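Local coordinates for malate dehydrogenase (Naegleria fowleri, PDB 6UM4), which probably catalyses the reversible oxidation of malate to oxaloacetate with a nicotinamide adenine dinucleotide as hydride acceptor, as other malate dehydrogenases do, at residues Val98-Ser103 / Ala174-Leu179; Lys130-Glu135 / Glu160-Asp165; Leu288-Ile293 / Gly389-Ser394. All blocks are in the same frame, centred on the assembly; numbering follows the deposited sequence.

Interaction 1: residues Val98-Ser103 / Ala174-Leu179; sequences VTITVS and ADYAIL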
loop_
_atom_site.group_PDB
_atom_site.type_symbol
_atom_site.label_atom_id
_atom_site.label_comp_id
_atom_site.label_asym_id
_atom_site.label_seq_id
_atom_site.Cartn_x
_atom_site.Cartn_y
_atom_site.Cartn_z
ATOM N N VAL A 98 12.041 -4.661 -16.103
ATOM C CA VAL A 98 13.145 -4.682 -15.154
ATOM C C VAL A 98 12.809 -5.692 -14.057
ATOM O O VAL A 98 11.643 -6.020 -13.811
ATOM C CB VAL A 98 13.420 -3.292 -14.547
ATOM C CG1 VAL A 98 13.705 -2.289 -15.649
ATOM C CG2 VAL A 98 12.218 -2.855 -13.689
ATOM N N THR A 99 13.852 -6.181 -13.393
ATOM C CA THR A 99 13.756 -7.196 -12.349
ATOM C C THR A 99 14.111 -6.595 -10.989
ATOM O O THR A 99 15.180 -5.986 -10.838
ATOM C CB THR A 99 14.704 -8.351 -12.673
ATOM O OG1 THR A 99 14.274 -8.980 -13.870
ATOM C CG2 THR A 99 14.720 -9.379 -11.557
ATOM N N ILE A 100 13.246 -6.798 -9.992
ATOM C CA ILE A 100 13.453 -6.258 -8.648
ATOM C C ILE A 100 13.489 -7.417 -7.659
ATOM O O ILE A 100 12.513 -8.166 -7.541
ATOM C CB ILE A 100 12.346 -5.268 -8.247
ATOM C CG1 ILE A 100 12.100 -4.228 -9.341
ATOM C CG2 ILE A 100 12.706 -4.563 -6.946
ATOM C CD1 ILE A 100 10.613 -3.791 -9.404
ATOM N N THR A 101 14.575 -7.535 -6.907
ATOM C CA THR A 101 14.679 -8.532 -5.842
ATOM C C THR A 101 14.326 -7.897 -4.501
ATOM O O THR A 101 14.876 -6.857 -4.144
ATOM C CB THR A 101 16.094 -9.119 -5.776
ATOM O OG1 THR A 101 16.458 -9.628 -7.064
ATOM C CG2 THR A 101 16.168 -10.238 -4.750
ATOM N N VAL A 102 13.434 -8.536 -3.745
ATOM C CA VAL A 102 13.034 -8.040 -2.432
ATOM C C VAL A 102 13.232 -9.168 -1.431
ATOM O O VAL A 102 12.657 -10.252 -1.589
ATOM C CB VAL A 102 11.578 -7.535 -2.398
ATOM C CG1 VAL A 102 11.235 -7.036 -0.996
ATOM C CG2 VAL A 102 11.353 -6.425 -3.425
ATOM N N SER A 103 14.060 -8.923 -0.416
ATOM C CA SER A 103 14.234 -9.871 0.671
ATOM C C SER A 103 13.217 -9.574 1.775
ATOM O O SER A 103 12.471 -8.595 1.719
ATOM C CB SER A 103 15.672 -9.821 1.199
ATOM O OG SER A 103 15.911 -8.592 1.870
ATOM N N ALA A 174 19.031 -9.212 -11.349
ATOM C CA ALA A 174 18.418 -8.088 -10.654
ATOM C C ALA A 174 18.879 -6.768 -11.254
ATOM O O ALA A 174 20.075 -6.565 -11.499
ATOM C CB ALA A 174 18.746 -8.141 -9.165
ATOM N N ASP A 175 17.918 -5.889 -11.530
ATOM C CA ASP A 175 18.203 -4.494 -11.835
ATOM C C ASP A 175 18.093 -3.630 -10.597
ATOM O O ASP A 175 18.724 -2.569 -10.523
ATOM C CB ASP A 175 17.240 -3.944 -12.886
ATOM C CG ASP A 175 17.354 -4.644 -14.188
ATOM O OD1 ASP A 175 18.468 -4.653 -14.751
ATOM O OD2 ASP A 175 16.323 -5.181 -14.643
ATOM N N TYR A 176 17.286 -4.083 -9.642
ATOM C CA TYR A 176 17.021 -3.396 -8.396
ATOM C C TYR A 176 16.956 -4.422 -7.284
ATOM O O TYR A 176 16.500 -5.548 -7.490
ATOM C CB TYR A 176 15.697 -2.631 -8.469
ATOM C CG TYR A 176 15.653 -1.619 -9.582
ATOM C CD1 TYR A 176 16.326 -0.407 -9.474
ATOM C CD2 TYR A 176 14.972 -1.874 -10.744
ATOM C CE1 TYR A 176 16.294 0.531 -10.503
ATOM C CE2 TYR A 176 14.931 -0.946 -11.778
ATOM C CZ TYR A 176 15.591 0.252 -11.652
ATOM O OH TYR A 176 15.551 1.160 -12.690
ATOM N N ALA A 177 17.417 -4.032 -6.103
ATOM C CA ALA A 177 17.255 -4.885 -4.937
ATOM C C ALA A 177 16.898 -4.015 -3.739
ATOM O O ALA A 177 17.563 -3.013 -3.466
ATOM C CB ALA A 177 18.509 -5.727 -4.665
ATOM N N ILE A 178 15.849 -4.405 -3.027
ATOM C CA ILE A 178 15.425 -3.743 -1.801
ATOM C C ILE A 178 15.586 -4.755 -0.678
ATOM O O ILE A 178 14.953 -5.819 -0.695
ATOM C CB ILE A 178 13.974 -3.223 -1.885
ATOM C CG1 ILE A 178 13.871 -2.180 -2.997
ATOM C CG2 ILE A 178 13.538 -2.598 -0.551
ATOM C CD1 ILE A 178 12.471 -1.712 -3.265
ATOM N N LEU A 179 16.473 -4.456 0.263
ATOM C CA LEU A 179 16.893 -5.430 1.263
ATOM C C LEU A 179 16.201 -5.115 2.575
ATOM O O LEU A 179 16.674 -4.280 3.350
ATOM C CB LEU A 179 18.413 -5.422 1.394
ATOM C CG LEU A 179 19.038 -5.710 0.037
ATOM C CD1 LEU A 179 20.526 -5.954 0.117
ATOM C CD2 LEU A 179 18.306 -6.928 -0.605
#

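Interaction 2: residues Lys130-Glu135 / Glu160-Asp165; sequences KLRLLE and EIYLTD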
loop_
_atom_site.group_PDB
_atom_site.type_symbol
_atom_site.label_atom_id
_atom_site.label_comp_id
_atom_site.label_asym_id
_atom_site.label_seq_id
_atom_site.Cartn_x
_atom_site.Cartn_y
_atom_site.Cartn_z
ATOM N N LYS A 130 9.277 -7.405 -12.796
ATOM C CA LYS A 130 9.385 -8.782 -12.347
ATOM C C LYS A 130 9.910 -8.776 -10.924
ATOM O O LYS A 130 10.938 -8.147 -10.640
ATOM C CB LYS A 130 10.308 -9.596 -13.250
ATOM C CG LYS A 130 9.865 -9.659 -14.705
ATOM C CD LYS A 130 10.794 -10.525 -15.524
ATOM C CE LYS A 130 10.372 -10.517 -16.986
ATOM N NZ LYS A 130 11.147 -11.506 -17.781
ATOM N N LEU A 131 9.218 -9.481 -10.042
ATOM C CA LEU A 131 9.573 -9.533 -8.632
ATOM C C LEU A 131 10.242 -10.862 -8.336
ATOM O O LEU A 131 9.700 -11.922 -8.659
ATOM C CB LEU A 131 8.333 -9.358 -7.759
ATOM C CG LEU A 131 7.711 -7.962 -7.708
ATOM C CD1 LEU A 131 6.396 -7.997 -6.927
ATOM C CD2 LEU A 131 8.685 -7.020 -7.081
ATOM N N ARG A 132 11.414 -10.804 -7.726
ATOM C CA ARG A 132 12.081 -11.987 -7.209
ATOM C C ARG A 132 12.082 -11.850 -5.697
ATOM O O ARG A 132 12.809 -11.016 -5.144
ATOM C CB ARG A 132 13.490 -12.118 -7.788
ATOM C CG ARG A 132 13.492 -12.305 -9.314
ATOM C CD ARG A 132 14.910 -12.537 -9.870
ATOM N NE ARG A 132 15.364 -13.906 -9.680
ATOM C CZ ARG A 132 15.070 -14.906 -10.516
ATOM N NH1 ARG A 132 14.173 -14.720 -11.481
ATOM N NH2 ARG A 132 15.551 -16.128 -10.295
ATOM N N LEU A 133 11.287 -12.679 -5.045
ATOM C CA LEU A 133 10.952 -12.534 -3.635
ATOM C C LEU A 133 11.735 -13.553 -2.828
ATOM O O LEU A 133 11.612 -14.758 -3.070
ATOM C CB LEU A 133 9.452 -12.743 -3.420
ATOM C CG LEU A 133 8.544 -11.825 -4.231
ATOM C CD1 LEU A 133 7.078 -12.071 -3.859
ATOM C CD2 LEU A 133 8.952 -10.363 -3.955
ATOM N N LEU A 134 12.497 -13.075 -1.848
ATOM C CA LEU A 134 13.382 -13.909 -1.047
ATOM C C LEU A 134 12.895 -13.958 0.394
ATOM O O LEU A 134 12.497 -12.937 0.956
ATOM C CB LEU A 134 14.815 -13.360 -1.085
ATOM C CG LEU A 134 15.793 -14.026 -0.125
ATOM C CD1 LEU A 134 15.925 -15.475 -0.538
ATOM C CD2 LEU A 134 17.143 -13.344 -0.139
ATOM N N GLU A 135 12.918 -15.147 0.986
ATOM C CA GLU A 135 12.558 -15.313 2.385
ATOM C C GLU A 135 13.416 -16.418 2.979
ATOM O O GLU A 135 14.121 -17.138 2.268
ATOM C CB GLU A 135 11.054 -15.641 2.556
ATOM C CG GLU A 135 10.182 -14.493 3.047
ATOM C CD GLU A 135 10.593 -13.944 4.431
ATOM O OE1 GLU A 135 11.295 -14.651 5.193
ATOM O OE2 GLU A 135 10.223 -12.790 4.750
ATOM N N GLU A 160 6.055 -11.132 -13.737
ATOM C CA GLU A 160 6.471 -12.385 -13.132
ATOM C C GLU A 160 6.609 -12.183 -11.637
ATOM O O GLU A 160 6.983 -11.103 -11.184
ATOM C CB GLU A 160 7.809 -12.880 -13.709
ATOM C CG GLU A 160 8.169 -14.289 -13.269
ATOM C CD GLU A 160 9.623 -14.667 -13.540
ATOM O OE1 GLU A 160 10.347 -13.886 -14.195
ATOM O OE2 GLU A 160 10.023 -15.776 -13.124
ATOM N N ILE A 161 6.312 -13.235 -10.879
ATOM C CA ILE A 161 6.621 -13.315 -9.455
ATOM C C ILE A 161 7.383 -14.616 -9.237
ATOM O O ILE A 161 6.813 -15.702 -9.384
ATOM C CB ILE A 161 5.362 -13.283 -8.575
ATOM C CG1 ILE A 161 4.510 -12.050 -8.883
ATOM C CG2 ILE A 161 5.766 -13.288 -7.106
ATOM C CD1 ILE A 161 3.134 -12.070 -8.190
ATOM N N TYR A 162 8.658 -14.518 -8.875
ATOM C CA TYR A 162 9.501 -15.677 -8.604
ATOM C C TYR A 162 9.805 -15.737 -7.111
ATOM O O TYR A 162 10.143 -14.714 -6.506
ATOM C CB TYR A 162 10.796 -15.608 -9.423
ATOM C CG TYR A 162 11.768 -16.741 -9.145
ATOM C CD1 TYR A 162 11.628 -17.979 -9.765
ATOM C CD2 TYR A 162 12.838 -16.564 -8.269
ATOM C CE1 TYR A 162 12.535 -19.023 -9.512
ATOM C CE2 TYR A 162 13.730 -17.590 -8.009
ATOM C CZ TYR A 162 13.581 -18.816 -8.632
ATOM O OH TYR A 162 14.488 -19.825 -8.362
ATOM N N LEU A 163 9.661 -16.925 -6.522
ATOM C CA LEU A 163 9.829 -17.140 -5.086
ATOM C C LEU A 163 11.029 -18.033 -4.814
ATOM O O LEU A 163 11.216 -19.038 -5.502
ATOM C CB LEU A 163 8.600 -17.816 -4.478
ATOM C CG LEU A 163 7.193 -17.339 -4.814
ATOM C CD1 LEU A 163 6.220 -18.158 -4.005
ATOM C CD2 LEU A 163 7.029 -15.868 -4.532
ATOM N N THR A 164 11.812 -17.706 -3.782
ATOM C CA THR A 164 12.968 -18.543 -3.476
ATOM C C THR A 164 13.457 -18.284 -2.061
ATOM O O THR A 164 13.225 -17.219 -1.484
ATOM C CB THR A 164 14.108 -18.329 -4.485
ATOM O OG1 THR A 164 15.230 -19.139 -4.117
ATOM C CG2 THR A 164 14.536 -16.885 -4.556
ATOM N N ASP A 165 14.135 -19.283 -1.499
ATOM C CA ASP A 165 14.891 -19.081 -0.269
ATOM C C ASP A 165 16.396 -19.087 -0.518
ATOM O O ASP A 165 17.175 -19.295 0.416
ATOM C CB ASP A 165 14.518 -20.126 0.785
ATOM C CG ASP A 165 14.820 -21.552 0.346
ATOM O OD1 ASP A 165 15.422 -21.756 -0.733
ATOM O OD2 ASP A 165 14.452 -22.483 1.099
HETATM O O HOH W 1 10.240 -13.786 -17.513
HETATM O O HOH W 2 12.632 -12.684 -12.517
HETATM O O HOH W 3 12.556 -15.557 -14.373
#

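Interaction 3: residues Leu288-Ile293 / Gly389-Ser394; sequences LSFTTI and GLPINS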
loop_
_atom_site.group_PDB
_atom_site.type_symbol
_atom_site.label_atom_id
_atom_site.label_comp_id
_atom_site.label_asym_id
_atom_site.label_seq_id
_atom_site.Cartn_x
_atom_site.Cartn_y
_atom_site.Cartn_z
ATOM N N LEU A 288 17.659 21.440 10.185
ATOM C CA LEU A 288 16.801 22.532 9.748
ATOM C C LEU A 288 17.590 23.773 9.352
ATOM O O LEU A 288 16.978 24.801 9.045
ATOM C CB LEU A 288 15.802 22.918 10.853
ATOM C CG LEU A 288 14.628 21.948 11.071
ATOM C CD1 LEU A 288 13.748 22.320 12.258
ATOM C CD2 LEU A 288 13.810 21.841 9.807
ATOM N N SER A 289 18.926 23.701 9.330
ATOM C CA SER A 289 19.723 24.923 9.182
ATOM C C SER A 289 19.388 25.680 7.904
ATOM O O SER A 289 19.536 26.902 7.866
ATOM C CB SER A 289 21.227 24.620 9.193
ATOM O OG SER A 289 21.621 23.881 10.336
ATOM N N PHE A 290 18.974 24.984 6.839
ATOM C CA PHE A 290 18.741 25.628 5.551
ATOM C C PHE A 290 17.279 25.625 5.130
ATOM O O PHE A 290 16.962 26.058 4.016
ATOM C CB PHE A 290 19.599 24.945 4.484
ATOM C CG PHE A 290 21.006 24.667 4.936
ATOM C CD1 PHE A 290 21.949 25.682 4.979
ATOM C CD2 PHE A 290 21.382 23.393 5.337
ATOM C CE1 PHE A 290 23.247 25.425 5.405
ATOM C CE2 PHE A 290 22.680 23.129 5.765
ATOM C CZ PHE A 290 23.610 24.144 5.796
ATOM N N THR A 291 16.388 25.142 5.983
ATOM C CA THR A 291 15.020 24.876 5.573
ATOM C C THR A 291 14.254 26.168 5.320
ATOM O O THR A 291 14.429 27.165 6.031
ATOM C CB THR A 291 14.333 24.023 6.635
ATOM O OG1 THR A 291 15.137 22.855 6.877
ATOM C CG2 THR A 291 12.940 23.578 6.166
ATOM N N THR A 292 13.404 26.156 4.290
ATOM C CA THR A 292 12.531 27.291 4.024
ATOM C C THR A 292 11.081 26.827 3.971
ATOM O O THR A 292 10.781 25.659 3.725
ATOM C CB THR A 292 12.897 28.017 2.721
ATOM O OG1 THR A 292 12.744 27.122 1.615
ATOM C CG2 THR A 292 14.319 28.538 2.773
ATOM N N ILE A 293 10.184 27.769 4.227
ATOM C CA ILE A 293 8.753 27.531 4.215
ATOM C C ILE A 293 8.145 28.609 3.338
ATOM O O ILE A 293 8.338 29.801 3.605
ATOM C CB ILE A 293 8.157 27.571 5.629
ATOM C CG1 ILE A 293 8.822 26.518 6.507
ATOM C CG2 ILE A 293 6.622 27.401 5.586
ATOM C CD1 ILE A 293 8.488 26.672 7.974
ATOM N N GLY A 389 28.373 23.230 -1.074
ATOM C CA GLY A 389 28.481 24.624 -0.693
ATOM C C GLY A 389 27.793 25.016 0.592
ATOM O O GLY A 389 27.734 26.209 0.900
ATOM N N LEU A 390 27.274 24.069 1.348
ATOM C CA LEU A 390 26.504 24.434 2.523
ATOM C C LEU A 390 27.446 24.850 3.648
ATOM O O LEU A 390 28.388 24.118 3.961
ATOM C CB LEU A 390 25.614 23.280 2.962
ATOM C CG LEU A 390 24.592 22.798 1.931
ATOM C CD1 LEU A 390 23.868 21.577 2.453
ATOM C CD2 LEU A 390 23.606 23.913 1.603
ATOM N N PRO A 391 27.248 26.025 4.249
ATOM C CA PRO A 391 28.041 26.401 5.430
ATOM C C PRO A 391 27.546 25.638 6.651
ATOM O O PRO A 391 26.366 25.699 7.001
ATOM C CB PRO A 391 27.786 27.908 5.562
ATOM C CG PRO A 391 26.431 28.101 4.972
ATOM C CD PRO A 391 26.248 27.045 3.896
ATOM N N ILE A 392 28.451 24.909 7.295
ATOM C CA ILE A 392 28.113 24.051 8.425
ATOM C C ILE A 392 28.467 24.791 9.708
ATOM O O ILE A 392 29.644 25.009 9.992
ATOM C CB ILE A 392 28.852 22.708 8.347
ATOM C CG1 ILE A 392 28.554 22.001 7.022
ATOM C CG2 ILE A 392 28.434 21.810 9.488
ATOM C CD1 ILE A 392 27.073 21.798 6.760
ATOM N N ASN A 393 27.466 25.156 10.507
ATOM C CA ASN A 393 27.767 25.826 11.763
ATOM C C ASN A 393 28.191 24.833 12.840
ATOM O O ASN A 393 28.141 23.614 12.671
ATOM C CB ASN A 393 26.580 26.642 12.275
ATOM C CG ASN A 393 25.313 25.823 12.444
ATOM O OD1 ASN A 393 25.299 24.733 13.043
ATOM N ND2 ASN A 393 24.208 26.402 11.989
ATOM N N SER A 394 28.583 25.395 13.981
ATOM C CA SER A 394 29.177 24.610 15.056
ATOM C C SER A 394 28.159 23.680 15.702
ATOM O O SER A 394 28.508 22.578 16.138
ATOM C CB SER A 394 29.783 25.553 16.101
ATOM O OG SER A 394 29.887 24.902 17.353
#

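Interaction 1: residues Val98-Ser103 / Ala174-Leu179
T99, T101 and S103 pair with D175, Y176 and I178 as parallel beta strands inside the six-stranded sheet of the NAD-binding domain, a Rossmann fold. Strands 98-102 and 176-179 are central neighbours, the chain crossing here from one half of the sheet to the other; their axes are 4.5 Å apart and inclined by 15°. T101 N gives to Y176 O at 2.8 Å and T101 O takes I178 N at 2.9 Å. At the entry, T99 O accepts twice, from D175 N at 2.8 Å and from Y176 N at 3.1 Å, both bonds bent. Here the D175 side chain adds a bond: chi1 of -63° sets CG beside its own backbone N, and OD2 accepts T99 N at 2.9 Å on its anti side, while N214 holds OD1. An acid suits this place because its carboxylate supplies an acceptor for T99 N.

On the face carrying I100 and V102, the Y176 ring meets V98 CG2 at its edge, 3.8 Å from CE2. I100, V102 and I178 pack on helix 108-118, and Y176 and I178 also on helix 332-348. T101, on the face it shares with A177, has OG1 bonded to A170 O, with A174 CB 3.4 Å from OG1. With backbone polar groups matched, burial costs little, and the two N-H donors around D175 probably help stabilise its charge.

Interaction 2: residues Lys130-Glu135 / Glu160-Asp165
R132 reaches Y162 because its chain runs extended to CD and then bends, chi3 of 79° turning NE aside, while the tyrosine has CG anti to its backbone N (chi1 177°). The guanidinium then lies flat over one ring face, the planes 15° apart and the centres 4.0 Å from each other. This is an off-centre cation-pi stack: NH2 stands over the rim, 3.3 Å from Y162 CE2. Arginine suits the place because it can stack through its face and still bond in its plane. Its NH2 gives to D169 O, which helps fix the rotation of the group, and NH1 gives to a water at 2.8 Å that in turn donates to E160 OE1 at 3.1 Å. Solvent thus links E160 to R132, not a salt bridge. K130, extended beyond CG, brings NZ within 4.4 Å of E160 OE1, so two cations lie near this acid, neither within salt-bridge range, and would probably help stabilise its charge.

The parallel ladder beneath is regular: Y162 N gives to L131 O at 2.8 Å, and L133 N to Y162 O at the same length. The opposite face of the sheet is apolar, L133 CD1 meeting I161 CG2 at 3.7 Å and lying beside L163.

The contact belongs to a beta-alpha-beta unit in which helix 140-151 packs on I161 and L163, whereas helix 167-171 packs on the face of L134, Y162 and T164. E135, just past the strand, has OE2 accepting from C106 N; NAD-dependent Rossmann enzymes commonly bind the adenosine ribose with an acid here, and E135 may do so. Strand 158-164 forms the sheet edge within the chain, and strand 98-102 flanks 129-134 on the other side.

Interaction 3: residues Leu288-Ile293 / Gly389-Ser394
S289 OG is gripped by D287 OD1 and, weakly, by S396 OG, and across the contact N393 ND2 stands 4.0 Å from it. Here a type I beta turn, L288 to T291, meets the loop leading into helix 394-414, both in the alpha/beta C-terminal domain of the lactate/malate dehydrogenase family. The turn is closed by T291 N giving to L288 O at 3.1 Å. N393 is the N-cap of the helix: chi1 of 56° puts CG between the backbone N and the carbonyl carbon, and OD1 accepts from S396 N. Asparagine suits the place because its short amide can fold back onto the first turn. S396 therefore joins the two sides, its N bonded to the cap and its hydroxyl weakly to the serine of the turn.

Apolar contact is carried by F290, which projects from the turn toward the loop. L390 CD2 sits 4.0 Å from the ring centroid and only 6° off the normal, a CH-pi contact over the middle of one face. S289 CB lies over the centre of the opposite face, 3.9 Å above the plane, so the ring is sandwiched between a leucine methyl and its own neighbour in sequence. A flat ring suits a place with a carbon over each face, and the branched leucine can also place CD1 near the ring atom CE2. P391 brings its ring alongside, CD being 3.7 Å from F290 CE1.

Outside partners steady both sides: F290 O accepts from R273 NE, and L390 N gives to Y364 OH. No hydrogen bond links the two segments directly, which leaves this surface contact to van der Waals packing. At the far edge of the phenyl ring, near its plane, CZ comes within 3.4 Å of P391 O.

In the fold
Interactions 1 and 2 are parts of one sheet. Their centres lie 9 Å apart, and strands 98-102 and 129-134 are joined directly, with probable hydrogen bonds from I100 N to K130 O and from L134 N to V102 O, each 2.8 Å. Along the chain interaction 2 is nested within the loop closed by interaction 1. Interaction 2 lies in the half of the Rossmann fold that in relatives holds the adenosine part of the dinucleotide, while interaction 1 joins that half to the second at the central crossover. Interaction 3, in the C-terminal domain, is centred about 35 Å from the centre of interaction 1 and about 43 Å from that of interaction 2, touching neither.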